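Local coordinates for uncharacterized protein (Bacteroides fragilis, PDB 3NNG) that is of unknown function but contains a calcium-binding F5/8 type C (discoidin-like) domain, a fold that in many relatives binds carbohydrates or other ligands, at residues A21-S27 with W63-D69; F77-K81 with L113-F118. The protein carries 1 engineered substitution. One frame throughout, in Å; residues are numbered along the deposited sequence.

Contact 1 of 2, residues A21-S27 with W63-D69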
ATOM      1  N   ALA A  21       5.130  -2.201 -14.356  1.00 13.00           N
ATOM      2  CA  ALA A  21       6.214  -3.180 -14.329  1.00 17.57           C
ATOM      3  C   ALA A  21       6.548  -3.606 -12.905  1.00 19.43           C
ATOM      4  O   ALA A  21       7.503  -4.344 -12.672  1.00 22.19           O
ATOM      5  CB  ALA A  21       7.466  -2.646 -15.059  1.00 23.08           C
ATOM      6  N   TRP A  22       5.764  -3.124 -11.950  1.00 16.18           N
ATOM      7  CA  TRP A  22       5.864  -3.607 -10.578  1.00 17.78           C
ATOM      8  C   TRP A  22       5.587  -5.106 -10.460  1.00 18.85           C
ATOM      9  O   TRP A  22       4.812  -5.692 -11.231  1.00 18.28           O
ATOM     10  CB  TRP A  22       4.890  -2.846  -9.682  1.00 16.40           C
ATOM     11  CG  TRP A  22       5.328  -1.457  -9.402  1.00 20.12           C
ATOM     12  CD1 TRP A  22       6.387  -0.782  -9.974  1.00 16.17           C
ATOM     13  CD2 TRP A  22       4.723  -0.552  -8.478  1.00 19.64           C
ATOM     14  NE1 TRP A  22       6.466   0.495  -9.453  1.00 20.17           N
ATOM     15  CE2 TRP A  22       5.455   0.658  -8.536  1.00 19.35           C
ATOM     16  CE3 TRP A  22       3.631  -0.647  -7.603  1.00 19.47           C
ATOM     17  CZ2 TRP A  22       5.135   1.751  -7.747  1.00 20.14           C
ATOM     18  CZ3 TRP A  22       3.311   0.439  -6.832  1.00 21.65           C
ATOM     19  CH2 TRP A  22       4.059   1.628  -6.906  1.00 24.41           C
ATOM     20  N   SER A  23       6.225  -5.723  -9.477  1.00 19.68           N
ATOM     21  CA  SER A  23       5.999  -7.130  -9.160  1.00 17.95           C
ATOM     22  C   SER A  23       5.472  -7.173  -7.723  1.00 14.34           C
ATOM     23  O   SER A  23       6.203  -6.888  -6.777  1.00 19.81           O
ATOM     24  CB  SER A  23       7.311  -7.914  -9.307  1.00 15.23           C
ATOM     25  OG  SER A  23       7.138  -9.293  -9.028  1.00 22.67           O
ATOM     26  N   VAL A  24       4.198  -7.504  -7.567  1.00 13.96           N
ATOM     27  CA  VAL A  24       3.532  -7.322  -6.281  1.00 20.30           C
ATOM     28  C   VAL A  24       3.169  -8.648  -5.623  1.00 19.41           C
ATOM     29  O   VAL A  24       2.937  -9.644  -6.306  1.00 16.76           O
ATOM     30  CB  VAL A  24       2.253  -6.455  -6.427  1.00 16.35           C
ATOM     31  CG1 VAL A  24       2.571  -5.155  -7.162  1.00 16.52           C
ATOM     32  CG2 VAL A  24       1.164  -7.222  -7.159  1.00 16.41           C
ATOM     33  N   SER A  25       3.107  -8.651  -4.297  1.00 13.59           N
ATOM     34  CA  SER A  25       2.680  -9.837  -3.544  1.00 16.34           C
ATOM     35  C   SER A  25       2.057  -9.401  -2.227  1.00 13.39           C
ATOM     36  O   SER A  25       2.118  -8.230  -1.876  1.00 13.66           O
ATOM     37  CB  SER A  25       3.880 -10.746  -3.258  1.00 18.10           C
ATOM     38  OG  SER A  25       4.893 -10.035  -2.567  1.00 14.95           O
ATOM     39  N   CYS A  26       1.450 -10.340  -1.505  1.00 16.98           N
ATOM     40  CA  CYS A  26       0.805 -10.047  -0.228  1.00 17.26           C
ATOM     41  C   CYS A  26       0.855 -11.249   0.693  1.00 23.55           C
ATOM     42  O   CYS A  26       1.222 -12.345   0.287  1.00 18.11           O
ATOM     43  CB  CYS A  26      -0.655  -9.686  -0.421  1.00  9.38           C
ATOM     44  SG  CYS A  26      -1.607 -11.034  -1.177  1.00 22.17           S
ATOM     45  N   SER A  27       0.454 -11.030   1.937  1.00 24.01           N
ATOM     46  CA  SER A  27       0.476 -12.058   2.957  1.00 20.10           C
ATOM     47  C   SER A  27      -0.462 -13.215   2.620  1.00 19.86           C
ATOM     48  O   SER A  27      -0.086 -14.380   2.717  1.00 22.81           O
ATOM     49  CB  SER A  27       0.069 -11.434   4.281  1.00 15.41           C
ATOM     50  OG  SER A  27      -1.161 -10.756   4.126  1.00 13.47           O
ATOM     51  N   TRP A  63      -0.049  -7.953   5.066  1.00 12.16           N
ATOM     52  CA  TRP A  63       0.849  -7.035   4.363  1.00 19.72           C
ATOM     53  C   TRP A  63       0.734  -7.105   2.837  1.00 15.55           C
ATOM     54  O   TRP A  63       0.246  -8.092   2.272  1.00 16.83           O
ATOM     55  CB  TRP A  63       2.298  -7.248   4.820  1.00 13.01           C
ATOM     56  CG  TRP A  63       2.787  -8.669   4.653  1.00 14.62           C
ATOM     57  CD1 TRP A  63       2.791  -9.654   5.602  1.00 15.48           C
ATOM     58  CD2 TRP A  63       3.325  -9.260   3.459  1.00 10.58           C
ATOM     59  NE1 TRP A  63       3.294 -10.822   5.073  1.00 16.60           N
ATOM     60  CE2 TRP A  63       3.633 -10.604   3.762  1.00 15.12           C
ATOM     61  CE3 TRP A  63       3.566  -8.786   2.159  1.00 13.06           C
ATOM     62  CZ2 TRP A  63       4.172 -11.478   2.812  1.00 24.20           C
ATOM     63  CZ3 TRP A  63       4.102  -9.656   1.218  1.00 15.09           C
ATOM     64  CH2 TRP A  63       4.402 -10.984   1.551  1.00 17.52           C
ATOM     65  N   TRP A  64       1.165  -6.030   2.187  1.00 13.36           N
ATOM     66  CA  TRP A  64       1.180  -5.936   0.736  1.00 14.46           C
ATOM     67  C   TRP A  64       2.554  -5.387   0.336  1.00 18.65           C
ATOM     68  O   TRP A  64       3.104  -4.512   1.004  1.00 16.94           O
ATOM     69  CB  TRP A  64       0.026  -5.044   0.243  1.00 11.11           C
ATOM     70  CG  TRP A  64      -0.083  -4.886  -1.270  1.00 12.18           C
ATOM     71  CD1 TRP A  64      -0.960  -5.531  -2.126  1.00  9.54           C
ATOM     72  CD2 TRP A  64       0.683  -3.990  -2.088  1.00 17.10           C
ATOM     73  NE1 TRP A  64      -0.771  -5.084  -3.421  1.00 14.12           N
ATOM     74  CE2 TRP A  64       0.238  -4.157  -3.427  1.00  8.72           C
ATOM     75  CE3 TRP A  64       1.704  -3.066  -1.818  1.00 17.97           C
ATOM     76  CZ2 TRP A  64       0.788  -3.438  -4.483  1.00  9.37           C
ATOM     77  CZ3 TRP A  64       2.255  -2.347  -2.878  1.00  8.44           C
ATOM     78  CH2 TRP A  64       1.792  -2.536  -4.194  1.00  8.42           C
ATOM     79  N   ASN A  65       3.119  -5.922  -0.738  1.00 10.71           N
ATOM     80  CA  ASN A  65       4.520  -5.676  -1.069  1.00 12.80           C
ATOM     81  C   ASN A  65       4.666  -5.443  -2.558  1.00 15.61           C
ATOM     82  O   ASN A  65       3.961  -6.075  -3.352  1.00 14.05           O
ATOM     83  CB  ASN A  65       5.369  -6.884  -0.664  1.00 10.67           C
ATOM     84  CG  ASN A  65       6.862  -6.644  -0.828  1.00 12.35           C
ATOM     85  OD1 ASN A  65       7.427  -6.830  -1.914  1.00 17.74           O
ATOM     86  ND2 ASN A  65       7.508  -6.235   0.251  1.00 10.41           N
ATOM     87  N   THR A  66       5.564  -4.533  -2.937  1.00 13.76           N
ATOM     88  CA  THR A  66       5.902  -4.349  -4.344  1.00 16.20           C
ATOM     89  C   THR A  66       7.414  -4.268  -4.566  1.00 18.91           C
ATOM     90  O   THR A  66       8.135  -3.566  -3.840  1.00 15.57           O
ATOM     91  CB  THR A  66       5.203  -3.104  -4.965  1.00 17.73           C
ATOM     92  OG1 THR A  66       5.551  -3.000  -6.353  1.00 15.80           O
ATOM     93  CG2 THR A  66       5.621  -1.818  -4.243  1.00 15.77           C
ATOM     94  N   VAL A  67       7.890  -5.022  -5.551  1.00 13.49           N
ATOM     95  CA  VAL A  67       9.231  -4.827  -6.083  1.00  7.13           C
ATOM     96  C   VAL A  67       9.104  -3.832  -7.228  1.00 10.60           C
ATOM     97  O   VAL A  67       8.436  -4.111  -8.223  1.00 15.10           O
ATOM     98  CB  VAL A  67       9.820  -6.145  -6.637  1.00 18.20           C
ATOM     99  CG1 VAL A  67      11.305  -5.979  -6.947  1.00 27.15           C
ATOM    100  CG2 VAL A  67       9.605  -7.286  -5.651  1.00 17.51           C
ATOM    101  N   LEU A  68       9.707  -2.657  -7.075  1.00 13.71           N
ATOM    102  CA  LEU A  68       9.671  -1.646  -8.124  1.00 17.72           C
ATOM    103  C   LEU A  68      10.664  -2.035  -9.202  1.00 20.02           C
ATOM    104  O   LEU A  68      11.733  -2.542  -8.887  1.00 19.80           O
ATOM    105  CB  LEU A  68      10.014  -0.261  -7.551  1.00 15.81           C
ATOM    106  CG  LEU A  68       8.991   0.352  -6.568  1.00 19.64           C
ATOM    107  CD1 LEU A  68       8.928  -0.399  -5.245  1.00  9.63           C
ATOM    108  CD2 LEU A  68       9.270   1.840  -6.310  1.00 21.52           C
ATOM    109  N   ASP A  69      10.325  -1.824 -10.469  1.00 18.43           N
ATOM    110  CA  ASP A  69      11.310  -2.077 -11.525  1.00 19.55           C
ATOM    111  C   ASP A  69      12.312  -0.921 -11.607  1.00 17.02           C
ATOM    112  O   ASP A  69      13.485  -1.134 -11.888  1.00 23.33           O
ATOM    113  CB  ASP A  69      10.628  -2.250 -12.883  1.00 26.51           C
ATOM    114  CG  ASP A  69       9.758  -1.058 -13.253  1.00 28.97           C
ATOM    115  OD1 ASP A  69       8.759  -0.792 -12.544  1.00 25.24           O
ATOM    116  OD2 ASP A  69      10.067  -0.391 -14.257  1.00 29.58           O
TER
HETATM  117  O   HOH W   1       6.324   0.184 -13.463  1.00 18.21           O
HETATM  118  O   HOH W   2       9.418  -5.272 -10.626  1.00 20.60           O
HETATM  119  O   HOH W   3       9.146   1.740 -10.491  1.00 21.71           O

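Contact 2 of 2, residues F77-K81 with L113-F118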
ATOM      1  N   PHE A  77       3.028   7.766   0.041  1.00 18.11           N
ATOM      2  CA  PHE A  77       2.164   6.849  -0.670  1.00 11.58           C
ATOM      3  C   PHE A  77       0.713   7.211  -0.379  1.00 20.51           C
ATOM      4  O   PHE A  77       0.425   8.083   0.452  1.00 16.32           O
ATOM      5  CB  PHE A  77       2.465   5.403  -0.254  1.00 10.36           C
ATOM      6  CG  PHE A  77       2.050   5.086   1.142  1.00 16.90           C
ATOM      7  CD1 PHE A  77       2.853   5.443   2.218  1.00 26.69           C
ATOM      8  CD2 PHE A  77       0.850   4.450   1.388  1.00 17.19           C
ATOM      9  CE1 PHE A  77       2.464   5.158   3.520  1.00 22.62           C
ATOM     10  CE2 PHE A  77       0.443   4.170   2.677  1.00 16.30           C
ATOM     11  CZ  PHE A  77       1.257   4.519   3.749  1.00 26.40           C
ATOM     12  N   SER A  78      -0.201   6.539  -1.064  1.00 19.15           N
ATOM     13  CA  SER A  78      -1.615   6.773  -0.853  1.00 20.36           C
ATOM     14  C   SER A  78      -2.384   5.485  -1.014  1.00 22.33           C
ATOM     15  O   SER A  78      -2.015   4.623  -1.825  1.00 23.24           O
ATOM     16  CB  SER A  78      -2.143   7.801  -1.852  1.00 15.54           C
ATOM     17  OG  SER A  78      -2.265   7.217  -3.137  1.00 16.49           O
ATOM     18  N   VAL A  79      -3.468   5.372  -0.249  1.00 18.65           N
ATOM     19  CA  VAL A  79      -4.348   4.220  -0.310  1.00 10.59           C
ATOM     20  C   VAL A  79      -5.794   4.713  -0.379  1.00 18.28           C
ATOM     21  O   VAL A  79      -6.091   5.842   0.025  1.00 16.39           O
ATOM     22  CB  VAL A  79      -4.120   3.271   0.904  1.00  8.63           C
ATOM     23  CG1 VAL A  79      -2.698   2.708   0.876  1.00  6.47           C
ATOM     24  CG2 VAL A  79      -4.358   3.995   2.232  1.00  8.55           C
ATOM     25  N   THR A  80      -6.679   3.878  -0.920  1.00 18.63           N
ATOM     26  CA  THR A  80      -8.114   4.163  -0.963  1.00 17.53           C
ATOM     27  C   THR A  80      -8.860   3.203  -0.039  1.00 14.14           C
ATOM     28  O   THR A  80      -8.243   2.362   0.621  1.00 16.18           O
ATOM     29  CB  THR A  80      -8.678   3.976  -2.388  1.00 17.05           C
ATOM     30  OG1 THR A  80      -8.488   2.614  -2.798  1.00 19.97           O
ATOM     31  CG2 THR A  80      -7.959   4.912  -3.392  1.00 17.75           C
ATOM     32  N   LYS A  81     -10.183   3.331   0.022  1.00 10.53           N
ATOM     33  CA  LYS A  81     -10.991   2.265   0.600  1.00 15.67           C
ATOM     34  C   LYS A  81     -10.666   0.943  -0.102  1.00 16.25           C
ATOM     35  O   LYS A  81     -10.125   0.934  -1.210  1.00 19.67           O
ATOM     36  CB  LYS A  81     -12.478   2.564   0.388  1.00 14.85           C
ATOM     37  CG  LYS A  81     -12.861   2.670  -1.096  1.00 11.41           C
ATOM     38  CD  LYS A  81     -14.383   2.672  -1.245  1.00 22.05           C
ATOM     39  CE  LYS A  81     -14.788   2.791  -2.706  1.00 26.92           C
ATOM     40  NZ  LYS A  81     -16.261   2.778  -2.870  1.00 26.59           N
ATOM     41  N   LEU A 113       1.423   5.024  10.402  1.00 22.05           N
ATOM     42  CA  LEU A 113       0.540   5.870   9.609  1.00 21.89           C
ATOM     43  C   LEU A 113      -0.909   5.529   9.959  1.00 31.61           C
ATOM     44  O   LEU A 113      -1.270   4.348  10.032  1.00 25.36           O
ATOM     45  CB  LEU A 113       0.780   5.690   8.107  1.00 23.11           C
ATOM     46  CG  LEU A 113       2.153   6.049   7.507  1.00 20.91           C
ATOM     47  CD1 LEU A 113       2.653   7.385   8.031  1.00 23.85           C
ATOM     48  CD2 LEU A 113       3.156   4.983   7.805  1.00 18.97           C
ATOM     49  N   THR A 114      -1.718   6.569  10.185  1.00 23.27           N
ATOM     50  CA  THR A 114      -3.123   6.429  10.553  1.00 20.75           C
ATOM     51  C   THR A 114      -4.004   7.095   9.507  1.00 21.68           C
ATOM     52  O   THR A 114      -3.665   8.157   8.995  1.00 25.40           O
ATOM     53  CB  THR A 114      -3.406   7.093  11.913  1.00 20.67           C
ATOM     54  OG1 THR A 114      -2.735   6.364  12.944  1.00 22.83           O
ATOM     55  CG2 THR A 114      -4.896   7.113  12.199  1.00 29.63           C
ATOM     56  N   PHE A 115      -5.132   6.474   9.190  1.00 16.97           N
ATOM     57  CA  PHE A 115      -6.033   6.996   8.169  1.00 21.25           C
ATOM     58  C   PHE A 115      -7.393   7.290   8.771  1.00 26.66           C
ATOM     59  O   PHE A 115      -7.820   6.606   9.693  1.00 27.68           O
ATOM     60  CB  PHE A 115      -6.168   5.988   7.021  1.00 18.34           C
ATOM     61  CG  PHE A 115      -4.858   5.660   6.372  1.00 27.00           C
ATOM     62  CD1 PHE A 115      -4.295   6.525   5.439  1.00 19.91           C
ATOM     63  CD2 PHE A 115      -4.158   4.523   6.732  1.00 19.87           C
ATOM     64  CE1 PHE A 115      -3.080   6.241   4.876  1.00 23.87           C
ATOM     65  CE2 PHE A 115      -2.929   4.239   6.157  1.00 19.81           C
ATOM     66  CZ  PHE A 115      -2.397   5.091   5.233  1.00 21.74           C
ATOM     67  N   ARG A 116      -8.069   8.310   8.252  1.00 29.59           N
ATOM     68  CA  ARG A 116      -9.438   8.608   8.672  1.00 27.70           C
ATOM     69  C   ARG A 116     -10.420   7.844   7.793  1.00 23.98           C
ATOM     70  O   ARG A 116     -10.024   7.124   6.876  1.00 26.48           O
ATOM     71  CB  ARG A 116      -9.740  10.103   8.547  1.00 33.10           C
ATOM     72  CG  ARG A 116      -8.558  11.030   8.780  1.00 47.59           C
ATOM     73  CD  ARG A 116      -9.037  12.425   9.177  1.00 58.20           C
ATOM     74  NE  ARG A 116      -8.098  13.488   8.818  1.00 68.10           N
ATOM     75  CZ  ARG A 116      -6.829  13.554   9.219  1.00 71.95           C
ATOM     76  NH1 ARG A 116      -6.317  12.604   9.996  1.00 72.57           N
ATOM     77  NH2 ARG A 116      -6.066  14.570   8.836  1.00 67.41           N
ATOM     78  N   ASN A 117     -11.706   8.016   8.062  1.00 23.88           N
ATOM     79  CA  ASN A 117     -12.728   7.462   7.188  1.00 22.69           C
ATOM     80  C   ASN A 117     -12.552   7.960   5.761  1.00 27.21           C
ATOM     81  O   ASN A 117     -12.419   9.163   5.516  1.00 25.56           O
ATOM     82  CB  ASN A 117     -14.123   7.790   7.710  1.00 25.03           C
ATOM     83  CG  ASN A 117     -14.422   7.091   9.021  1.00 32.47           C
ATOM     84  OD1 ASN A 117     -13.642   6.251   9.479  1.00 29.99           O
ATOM     85  ND2 ASN A 117     -15.548   7.432   9.633  1.00 37.33           N
ATOM     86  N   PHE A 118     -12.535   7.023   4.821  1.00 16.22           N
ATOM     87  CA  PHE A 118     -12.381   7.367   3.423  1.00 21.85           C
ATOM     88  C   PHE A 118     -13.647   8.036   2.884  1.00 21.92           C
ATOM     89  O   PHE A 118     -14.746   7.775   3.365  1.00 23.55           O
ATOM     90  CB  PHE A 118     -12.027   6.119   2.612  1.00 18.60           C
ATOM     91  CG  PHE A 118     -10.668   5.563   2.941  1.00 17.07           C
ATOM     92  CD1 PHE A 118      -9.539   6.014   2.263  1.00 16.49           C
ATOM     93  CD2 PHE A 118     -10.513   4.630   3.953  1.00 16.72           C
ATOM     94  CE1 PHE A 118      -8.278   5.519   2.580  1.00 18.19           C
ATOM     95  CE2 PHE A 118      -9.262   4.134   4.271  1.00 22.84           C
ATOM     96  CZ  PHE A 118      -8.137   4.589   3.585  1.00 19.89           C
TER

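Contact 1 of 2, residues A21-S27 with W63-D69
W63 lays its indole over the end of the partner strand. S27 CB sits over the face of its five-membered ring, 3.5 Å from the centroid, a CH-pi contact. S27 OG, held between backbone N and carbonyl carbon (chi1 53°), accepts a hydrogen bond from W63 N at 3.2 Å. W63 O takes one from S27 N, and W63 NE1 is hydrogen-bonded to E61 OE2. W64 lies on the same face of the sheet as V24, T66 and C26, the face opposite N65 and S25. V24 CG1 meets W64 CZ2 at 3.6 Å, and W64 NE1 is hydrogen-bonded to A39 O. N65 pairs with S25 through two backbone bonds. T66 OG1 lies 3.3 Å from W22 CE3; this buried hydroxyl has no hydrogen-bonding partner in the model. T66 CG2 stands over one face of the W22 ring. V67 and S23 exchange two more backbone bonds. L68 CG comes within 3.8 Å of W22 NE1. D69 OD1 approaches the W22 ring edge in plane, 3.5 Å from W22 CD1. Waters link this carboxylate to A21 N and W22 NE1. Alternating hydrogen-bonded and non-hydrogen-bonded pairs mark an antiparallel strand pair, here within the beta-sandwich of an F5/8 type C domain.

Contact 2 of 2, residues F77-K81 with L113-F118
V79 and F115 meet in the apolar part of this contact. V79 CG2 stands over one face of the F115 ring, 3.9 Å from its centroid and 21° off the ring normal, a CH-pi contact. V79 CG2 is offset toward the rim, 3.7 Å from F115 CE1. V79 chi1 of -63° sets CG2 between the backbone N and the carbonyl carbon, while CB already points at the other segment. F77 reaches the edge of the same F115 ring, its CE2 3.9 Å from F115 CZ. L113 CG then comes to the edge of the F77 ring, 4.1 Å from F77 CE1. F77 and L113 also touch I96 of strand 93-100, and V79 packs on F151 and I154.

At the other end the packing is tight as well, but the partner is mostly backbone. One face of the F118 ring rests on the T80-K81 peptide, with T80 C and K81 N both 3.5 Å above its plane. R116 O lies over the opposite face. V79 O approaches the edge of the F118 ring, 3.4 Å from F118 CE1. The loose, solvent side is limited to the K81 side chain and the rim of the partly exposed F118. The K81 side chain runs on extended and leads away from F118, and K81 CB is 4.2 Å from F118 CB. F118 also touches Q124 and N90.

No hydrogen bond crosses between the segments. Their backbones bond to other strands instead: V79 pairs with Q124, L113 with A94. The contact therefore rests on apolar and aromatic packing, with dispersion and ring-to-peptide contacts doing the joining.

Contacts 1 and 2 lie on opposite sides of the chain's centre, their centres 19 Å apart. Their nearest atoms are about 8 Å apart, so they do not touch. They follow in series along the chain: strand 63-68 of contact 1 is followed by strand 71-79, which leads into contact 2. Both strands pair with strand 124-144. Strand 148-159 also connects them, since L156 touches W22 and L68 in contact 1 and F77 in contact 2. Both approach the calcium ion without binding it. The side chain of W64 is about 9 Å from it and that of T80 about 7 Å. The ion is bound by L41, D44, E46, T49, A152 and E153.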